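Local coordinates for protein transport protein SEC7 (Saccharomyces cerevisiae, PDB 4OIY) that activates the small GTPase ARF1 at the trans-Golgi network by guanine nucleotide exchange, and so supports vesicle budding and traffic through the Golgi, at residues 14-19 and 49-54; 18-23 and 56-61. One frame throughout, in Å; residues are numbered along the deposited sequence.

Contact 1 (14-19 and 49-54); sequences ECIAIF and LETEGL
Ile16 meets Thr51 and Leu54 with CG1 anti to its own carbonyl carbon (chi1 -72°), CD1 extended beyond it (chi2 169°) and CG2 anti to the backbone N. The contact belongs to the all-helical Sec7 domain. It packs helix 11-21 against the segment that leaves helix 41-50 at Thr51 and leads on to helix 56-64. Ile16 and Thr51 reach toward each other tip to tip, with Ile16 CD1 3.6 Å from Thr51 CG2. The hydroxyl of Thr51 is used differently: OG1 is hydrogen-bonded to the carbonyl O of Trp47, one turn back in helix 41-50. CD1 of Ile16 also lies 3.4 Å from the backbone O of Glu52. Ile16 CG2 lies 3.4 Å from the backbone O of Gly53. These are van der Waals contacts, and no hydrogen bond joins the two segments. Gly53 has a positive phi of 96°, where any side chain would collide with the O of the residue before it, which favours glycine. Leu54 crosses Ile16 at about a right angle, and Leu54 CD2 sits 3.8 Å from Ile16 CG2. An alanine in place of Ile16 would probably open a gap beside Thr51 CG2 and Leu54 CD2, because CG1, CG2 and CD1 make these contacts. Leu54 also packs on Trp47 and Leu48 of helix 41-50, and on Val59 of helix 56-64. Phe19, one turn further along helix 11-21, adds its ring to the same leucine. The two side chains cross at about a right angle, with Phe19 CD1 4.0 Å from Leu54 CD2.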
ATOM      1  N   GLU A  14      -6.112   9.795  22.675  1.00 14.84           N
ATOM      2  CA  GLU A  14      -7.569   9.888  22.598  1.00 15.58           C
ATOM      3  C   GLU A  14      -8.041  10.091  21.156  1.00 14.70           C
ATOM      4  O   GLU A  14      -8.996   9.445  20.729  1.00 14.60           O
ATOM      5  CB  GLU A  14      -8.089  11.008  23.505  1.00 17.31           C
ATOM      6  CG  GLU A  14      -7.986  10.671  24.988  1.00 19.42           C
ATOM      7  CD  GLU A  14      -8.336  11.835  25.907  1.00 21.26           C
ATOM      8  OE1 GLU A  14      -8.203  13.004  25.492  1.00 23.54           O
ATOM      9  OE2 GLU A  14      -8.733  11.577  27.067  1.00 24.10           O
ATOM     10  N   CYS A  15      -7.362  10.960  20.411  1.00 14.29           N
ATOM     11  CA  CYS A  15      -7.689  11.204  18.996  1.00 14.49           C
ATOM     12  C   CYS A  15      -7.446   9.972  18.122  1.00 13.17           C
ATOM     13  O   CYS A  15      -8.195   9.712  17.175  1.00 12.44           O
ATOM     14  CB  CYS A  15      -6.868  12.366  18.435  1.00 15.56           C
ATOM     15  SG  CYS A  15      -7.333  14.012  19.019  1.00 20.26           S
ATOM     16  N   ILE A  16      -6.387   9.229  18.430  1.00 12.05           N
ATOM     17  CA  ILE A  16      -6.073   7.995  17.709  1.00 11.56           C
ATOM     18  C   ILE A  16      -7.173   6.959  17.959  1.00 11.45           C
ATOM     19  O   ILE A  16      -7.580   6.239  17.044  1.00 10.76           O
ATOM     20  CB  ILE A  16      -4.678   7.461  18.111  1.00 11.59           C
ATOM     21  CG1 ILE A  16      -3.602   8.372  17.509  1.00 11.56           C
ATOM     22  CG2 ILE A  16      -4.480   6.014  17.660  1.00 11.72           C
ATOM     23  CD1 ILE A  16      -2.202   8.120  18.025  1.00 11.91           C
ATOM     24  N   ALA A  17      -7.670   6.898  19.187  1.00 11.27           N
ATOM     25  CA  ALA A  17      -8.782   6.000  19.499  1.00 11.36           C
ATOM     26  C   ALA A  17     -10.032   6.371  18.703  1.00 11.57           C
ATOM     27  O   ALA A  17     -10.725   5.487  18.183  1.00 11.51           O
ATOM     28  CB  ALA A  17      -9.077   6.007  20.995  1.00 11.56           C
ATOM     29  N   ILE A  18     -10.307   7.668  18.591  1.00 11.43           N
ATOM     30  CA  ILE A  18     -11.446   8.136  17.794  1.00 11.63           C
ATOM     31  C   ILE A  18     -11.238   7.723  16.339  1.00 11.19           C
ATOM     32  O   ILE A  18     -12.161   7.222  15.698  1.00 10.98           O
ATOM     33  CB  ILE A  18     -11.643   9.663  17.908  1.00 12.31           C
ATOM     34  CG1 ILE A  18     -12.019  10.045  19.341  1.00 13.08           C
ATOM     35  CG2 ILE A  18     -12.726  10.146  16.949  1.00 12.44           C
ATOM     36  CD1 ILE A  18     -11.902  11.525  19.622  1.00 13.58           C
ATOM     37  N   PHE A  19     -10.024   7.903  15.829  1.00 10.60           N
ATOM     38  CA  PHE A  19      -9.732   7.536  14.437  1.00 10.32           C
ATOM     39  C   PHE A  19      -9.962   6.051  14.200  1.00 10.12           C
ATOM     40  O   PHE A  19     -10.556   5.659  13.205  1.00 10.25           O
ATOM     41  CB  PHE A  19      -8.293   7.885  14.048  1.00 10.34           C
ATOM     42  CG  PHE A  19      -7.942   7.475  12.643  1.00 10.26           C
ATOM     43  CD1 PHE A  19      -7.439   6.211  12.367  1.00 10.37           C
ATOM     44  CD2 PHE A  19      -8.161   8.344  11.593  1.00 10.35           C
ATOM     45  CE1 PHE A  19      -7.147   5.837  11.064  1.00 10.53           C
ATOM     46  CE2 PHE A  19      -7.867   7.979  10.293  1.00 10.50           C
ATOM     47  CZ  PHE A  19      -7.363   6.722  10.025  1.00 10.63           C
ATOM     48  N   LEU A  49       0.731   8.766   7.881  1.00 14.22           N
ATOM     49  CA  LEU A  49       2.061   8.153   7.777  1.00 15.29           C
ATOM     50  C   LEU A  49       2.995   8.469   8.941  1.00 16.79           C
ATOM     51  O   LEU A  49       3.888   7.675   9.259  1.00 17.49           O
ATOM     52  CB  LEU A  49       2.724   8.564   6.462  1.00 15.16           C
ATOM     53  CG  LEU A  49       2.127   7.863   5.238  1.00 14.96           C
ATOM     54  CD1 LEU A  49       2.517   8.573   3.951  1.00 15.19           C
ATOM     55  CD2 LEU A  49       2.553   6.400   5.186  1.00 14.99           C
ATOM     56  N   GLU A  50       2.789   9.614   9.580  1.00 18.16           N
ATOM     57  CA  GLU A  50       3.676  10.074  10.655  1.00 19.54           C
ATOM     58  C   GLU A  50       3.261   9.533  12.028  1.00 18.77           C
ATOM     59  O   GLU A  50       4.088   9.426  12.939  1.00 19.82           O
ATOM     60  CB  GLU A  50       3.703  11.611  10.688  1.00 21.59           C
ATOM     61  CG  GLU A  50       4.731  12.291   9.785  1.00 24.03           C
ATOM     62  CD  GLU A  50       4.773  11.774   8.354  1.00 25.29           C
ATOM     63  OE1 GLU A  50       4.303  12.496   7.449  1.00 27.59           O
ATOM     64  OE2 GLU A  50       5.303  10.662   8.121  1.00 28.05           O
ATOM     65  N   THR A  51       1.989   9.178  12.174  1.00 16.67           N
ATOM     66  CA  THR A  51       1.418   8.887  13.489  1.00 15.89           C
ATOM     67  C   THR A  51       1.453   7.402  13.826  1.00 15.92           C
ATOM     68  O   THR A  51       0.887   6.590  13.106  1.00 15.47           O
ATOM     69  CB  THR A  51      -0.044   9.374  13.557  1.00 15.50           C
ATOM     70  OG1 THR A  51      -0.112  10.760  13.205  1.00 14.86           O
ATOM     71  CG2 THR A  51      -0.630   9.175  14.953  1.00 15.09           C
ATOM     72  N   GLU A  52       2.088   7.054  14.945  1.00 16.20           N
ATOM     73  CA  GLU A  52       2.153   5.672  15.400  1.00 16.41           C
ATOM     74  C   GLU A  52       0.859   5.302  16.102  1.00 15.08           C
ATOM     75  O   GLU A  52       0.233   6.149  16.712  1.00 14.87           O
ATOM     76  CB  GLU A  52       3.336   5.467  16.353  1.00 18.55           C
ATOM     77  CG  GLU A  52       4.679   5.597  15.655  1.00 20.55           C
ATOM     78  CD  GLU A  52       5.872   5.370  16.568  1.00 22.65           C
ATOM     79  OE1 GLU A  52       7.008   5.476  16.055  1.00 25.39           O
ATOM     80  OE2 GLU A  52       5.692   5.086  17.777  1.00 24.06           O
ATOM     81  N   GLY A  53       0.466   4.034  16.016  1.00 13.96           N
ATOM     82  CA  GLY A  53      -0.676   3.545  16.769  1.00 13.48           C
ATOM     83  C   GLY A  53      -1.985   3.512  16.011  1.00 12.57           C
ATOM     84  O   GLY A  53      -3.011   3.156  16.584  1.00 12.92           O
ATOM     85  N   LEU A  54      -1.966   3.888  14.729  1.00 12.18           N
ATOM     86  CA  LEU A  54      -3.169   3.793  13.915  1.00 11.93           C
ATOM     87  C   LEU A  54      -3.372   2.343  13.507  1.00 11.90           C
ATOM     88  O   LEU A  54      -2.408   1.635  13.205  1.00 12.26           O
ATOM     89  CB  LEU A  54      -3.091   4.691  12.681  1.00 11.97           C
ATOM     90  CG  LEU A  54      -2.855   6.183  12.925  1.00 12.28           C
ATOM     91  CD1 LEU A  54      -2.952   6.961  11.625  1.00 12.29           C
ATOM     92  CD2 LEU A  54      -3.815   6.762  13.947  1.00 12.38           C
TER

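Contact 2 (18-23 and 56-61); sequences IFNNKP and MAAVGD
Two helices of the Sec7 domain meet here, the C-terminal end of helix 11-21 and the first turns of helix 56-64. Phe19 and Val59 cross obliquely, and the closest approach is from Phe19 CE1 to Val59 CG2, at 3.7 Å. Phe19 CZ lies 4.1 Å from Val59 CG2. The first torsion of Val59 sets CG1 anti to the backbone N (chi1 171°) and puts CG2, the branch that meets the ring, beside that N. CE1 of Phe19 also lies 4.3 Å from Ala58 CB, again obliquely to the ring. Pro23 CG covers one ring face of Phe19, 4.0 Å above the plane and offset toward the rim. Within this all-helical fold, the CA atoms of Asn20 and Ala58 come within 5.8 Å of each other, a close approach that the small side chain of Ala58 probably permits. Ala58 CB points toward helix 11-21 and lies 4.1 Å from the backbone O of Asn20. Pro23 also approaches Ala58, with Pro23 CG 3.9 Å from Ala58 O. Pro23 follows Lys22, where the backbone leaves helical angles. No hydrogen bond crosses between the segments, but Asn20 ties the pair together through the residues just before helix 56-64. Its OD1 accepts a hydrogen bond from Asp55 N, and its ND2 makes a weak one to Gly53 O. The carboxylate of Asp55 turns to the helix itself, with OD1 hydrogen-bonded to Ala58 N and weakly to Ala57 N. Asn20 OD1 also lies at the edge of the Phe19 ring, in its plane.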
ATOM      1  N   ILE A  18     -10.307   7.668  18.591  1.00 11.43           N
ATOM      2  CA  ILE A  18     -11.446   8.136  17.794  1.00 11.63           C
ATOM      3  C   ILE A  18     -11.238   7.723  16.339  1.00 11.19           C
ATOM      4  O   ILE A  18     -12.161   7.222  15.698  1.00 10.98           O
ATOM      5  CB  ILE A  18     -11.643   9.663  17.908  1.00 12.31           C
ATOM      6  CG1 ILE A  18     -12.019  10.045  19.341  1.00 13.08           C
ATOM      7  CG2 ILE A  18     -12.726  10.146  16.949  1.00 12.44           C
ATOM      8  CD1 ILE A  18     -11.902  11.525  19.622  1.00 13.58           C
ATOM      9  N   PHE A  19     -10.024   7.903  15.829  1.00 10.60           N
ATOM     10  CA  PHE A  19      -9.732   7.536  14.437  1.00 10.32           C
ATOM     11  C   PHE A  19      -9.962   6.051  14.200  1.00 10.12           C
ATOM     12  O   PHE A  19     -10.556   5.659  13.205  1.00 10.25           O
ATOM     13  CB  PHE A  19      -8.293   7.885  14.048  1.00 10.34           C
ATOM     14  CG  PHE A  19      -7.942   7.475  12.643  1.00 10.26           C
ATOM     15  CD1 PHE A  19      -7.439   6.211  12.367  1.00 10.37           C
ATOM     16  CD2 PHE A  19      -8.161   8.344  11.593  1.00 10.35           C
ATOM     17  CE1 PHE A  19      -7.147   5.837  11.064  1.00 10.53           C
ATOM     18  CE2 PHE A  19      -7.867   7.979  10.293  1.00 10.50           C
ATOM     19  CZ  PHE A  19      -7.363   6.722  10.025  1.00 10.63           C
ATOM     20  N   ASN A  20      -9.460   5.220  15.102  1.00 10.01           N
ATOM     21  CA  ASN A  20      -9.550   3.779  14.917  1.00 10.40           C
ATOM     22  C   ASN A  20     -10.992   3.292  14.984  1.00 11.21           C
ATOM     23  O   ASN A  20     -11.326   2.269  14.390  1.00 11.76           O
ATOM     24  CB  ASN A  20      -8.676   3.040  15.934  1.00 10.23           C
ATOM     25  CG  ASN A  20      -7.191   3.167  15.640  1.00 10.04           C
ATOM     26  OD1 ASN A  20      -6.780   3.397  14.505  1.00 10.13           O
ATOM     27  ND2 ASN A  20      -6.372   3.004  16.671  1.00  9.94           N
ATOM     28  N   ASN A  21     -11.837   4.028  15.696  1.00 12.10           N
ATOM     29  CA  ASN A  21     -13.260   3.726  15.766  1.00 13.34           C
ATOM     30  C   ASN A  21     -14.003   4.207  14.515  1.00 13.42           C
ATOM     31  O   ASN A  21     -14.851   3.494  13.974  1.00 13.39           O
ATOM     32  CB  ASN A  21     -13.864   4.360  17.016  1.00 14.70           C
ATOM     33  CG  ASN A  21     -15.350   4.098  17.143  1.00 16.59           C
ATOM     34  OD1 ASN A  21     -15.779   2.973  17.422  1.00 20.34           O
ATOM     35  ND2 ASN A  21     -16.149   5.139  16.936  1.00 17.84           N
ATOM     36  N   LYS A  22     -13.710   5.429  14.080  1.00 13.86           N
ATOM     37  CA  LYS A  22     -14.353   5.982  12.895  1.00 14.54           C
ATOM     38  C   LYS A  22     -13.471   7.066  12.306  1.00 13.90           C
ATOM     39  O   LYS A  22     -13.526   8.207  12.746  1.00 13.93           O
ATOM     40  CB  LYS A  22     -15.742   6.545  13.211  1.00 16.10           C
ATOM     41  CG  LYS A  22     -16.473   7.007  11.955  1.00 17.94           C
ATOM     42  CD  LYS A  22     -17.988   6.940  12.057  1.00 19.85           C
ATOM     43  CE  LYS A  22     -18.507   5.515  12.117  1.00 20.88           C
ATOM     44  NZ  LYS A  22     -17.872   4.524  11.216  1.00 21.90           N
ATOM     45  N   PRO A  23     -12.659   6.707  11.306  1.00 13.63           N
ATOM     46  CA  PRO A  23     -11.687   7.636  10.736  1.00 13.85           C
ATOM     47  C   PRO A  23     -12.218   9.023  10.377  1.00 15.61           C
ATOM     48  O   PRO A  23     -11.599  10.019  10.743  1.00 14.90           O
ATOM     49  CB  PRO A  23     -11.201   6.880   9.497  1.00 13.55           C
ATOM     50  CG  PRO A  23     -11.192   5.473   9.969  1.00 13.47           C
ATOM     51  CD  PRO A  23     -12.441   5.340  10.795  1.00 13.42           C
ATOM     52  N   MET A  56      -4.005  -0.463  11.119  1.00 12.22           N
ATOM     53  CA  MET A  56      -3.734  -0.534   9.686  1.00 12.77           C
ATOM     54  C   MET A  56      -4.958  -0.887   8.868  1.00 11.27           C
ATOM     55  O   MET A  56      -5.061  -0.480   7.715  1.00 10.08           O
ATOM     56  CB  MET A  56      -2.614  -1.520   9.407  1.00 15.50           C
ATOM     57  CG  MET A  56      -1.289  -0.994   9.913  1.00 17.41           C
ATOM     58  SD  MET A  56       0.057  -1.708   8.989  1.00 22.97           S
ATOM     59  CE  MET A  56       0.002  -3.364   9.639  1.00 21.79           C
ATOM     60  N   ALA A  57      -5.875  -1.643   9.457  1.00 10.42           N
ATOM     61  CA  ALA A  57      -7.122  -1.963   8.775  1.00  9.87           C
ATOM     62  C   ALA A  57      -8.040  -0.751   8.715  1.00  9.38           C
ATOM     63  O   ALA A  57      -8.681  -0.510   7.697  1.00  9.17           O
ATOM     64  CB  ALA A  57      -7.823  -3.135   9.438  1.00  9.90           C
ATOM     65  N   ALA A  58      -8.091   0.027   9.796  1.00  8.87           N
ATOM     66  CA  ALA A  58      -8.867   1.254   9.781  1.00  8.70           C
ATOM     67  C   ALA A  58      -8.304   2.230   8.745  1.00  8.45           C
ATOM     68  O   ALA A  58      -9.060   2.855   8.000  1.00  8.51           O
ATOM     69  CB  ALA A  58      -8.893   1.891  11.167  1.00  8.65           C
ATOM     70  N   VAL A  59      -6.980   2.343   8.674  1.00  8.33           N
ATOM     71  CA  VAL A  59      -6.341   3.225   7.691  1.00  8.47           C
ATOM     72  C   VAL A  59      -6.663   2.754   6.271  1.00  8.53           C
ATOM     73  O   VAL A  59      -7.038   3.552   5.418  1.00  8.53           O
ATOM     74  CB  VAL A  59      -4.807   3.308   7.911  1.00  8.37           C
ATOM     75  CG1 VAL A  59      -4.129   4.050   6.765  1.00  8.51           C
ATOM     76  CG2 VAL A  59      -4.489   3.975   9.243  1.00  8.38           C
ATOM     77  N   GLY A  60      -6.510   1.460   6.014  1.00  8.88           N
ATOM     78  CA  GLY A  60      -6.748   0.938   4.676  1.00  9.23           C
ATOM     79  C   GLY A  60      -8.187   1.134   4.243  1.00  9.42           C
ATOM     80  O   GLY A  60      -8.464   1.493   3.098  1.00  9.84           O
ATOM     81  N   ASP A  61      -9.116   0.891   5.156  1.00  9.94           N
ATOM     82  CA  ASP A  61     -10.530   1.059   4.839  1.00 10.34           C
ATOM     83  C   ASP A  61     -10.855   2.530   4.567  1.00 10.00           C
ATOM     84  O   ASP A  61     -11.633   2.832   3.670  1.00 10.23           O
ATOM     85  CB  ASP A  61     -11.393   0.480   5.961  1.00 11.22           C
ATOM     86  CG  ASP A  61     -11.494  -1.048   5.908  1.00 11.97           C
ATOM     87  OD1 ASP A  61     -10.776  -1.702   5.133  1.00 13.16           O
ATOM     88  OD2 ASP A  61     -12.331  -1.603   6.642  1.00 14.56           O
TER

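The two contacts are neighbours, with centres about 8 Å apart, on the same side of the chain's centre. Both start from helix 11-21 and share Ile18 and Phe19. Contact 1 uses the middle of that helix, and contact 2 its C-terminal end. Their partners follow each other in the chain: 49-54 runs off the end of helix 41-50 and 56-61 begins helix 56-64, with Asp55 between them. The side chains also touch directly, as Leu54 CB lies 3.8 Å from Val59 CG2. Together they hold one helix near the N-terminus of the Sec7 domain against two successive helices and their connection. Both lie away from the magnesium site at Asp121.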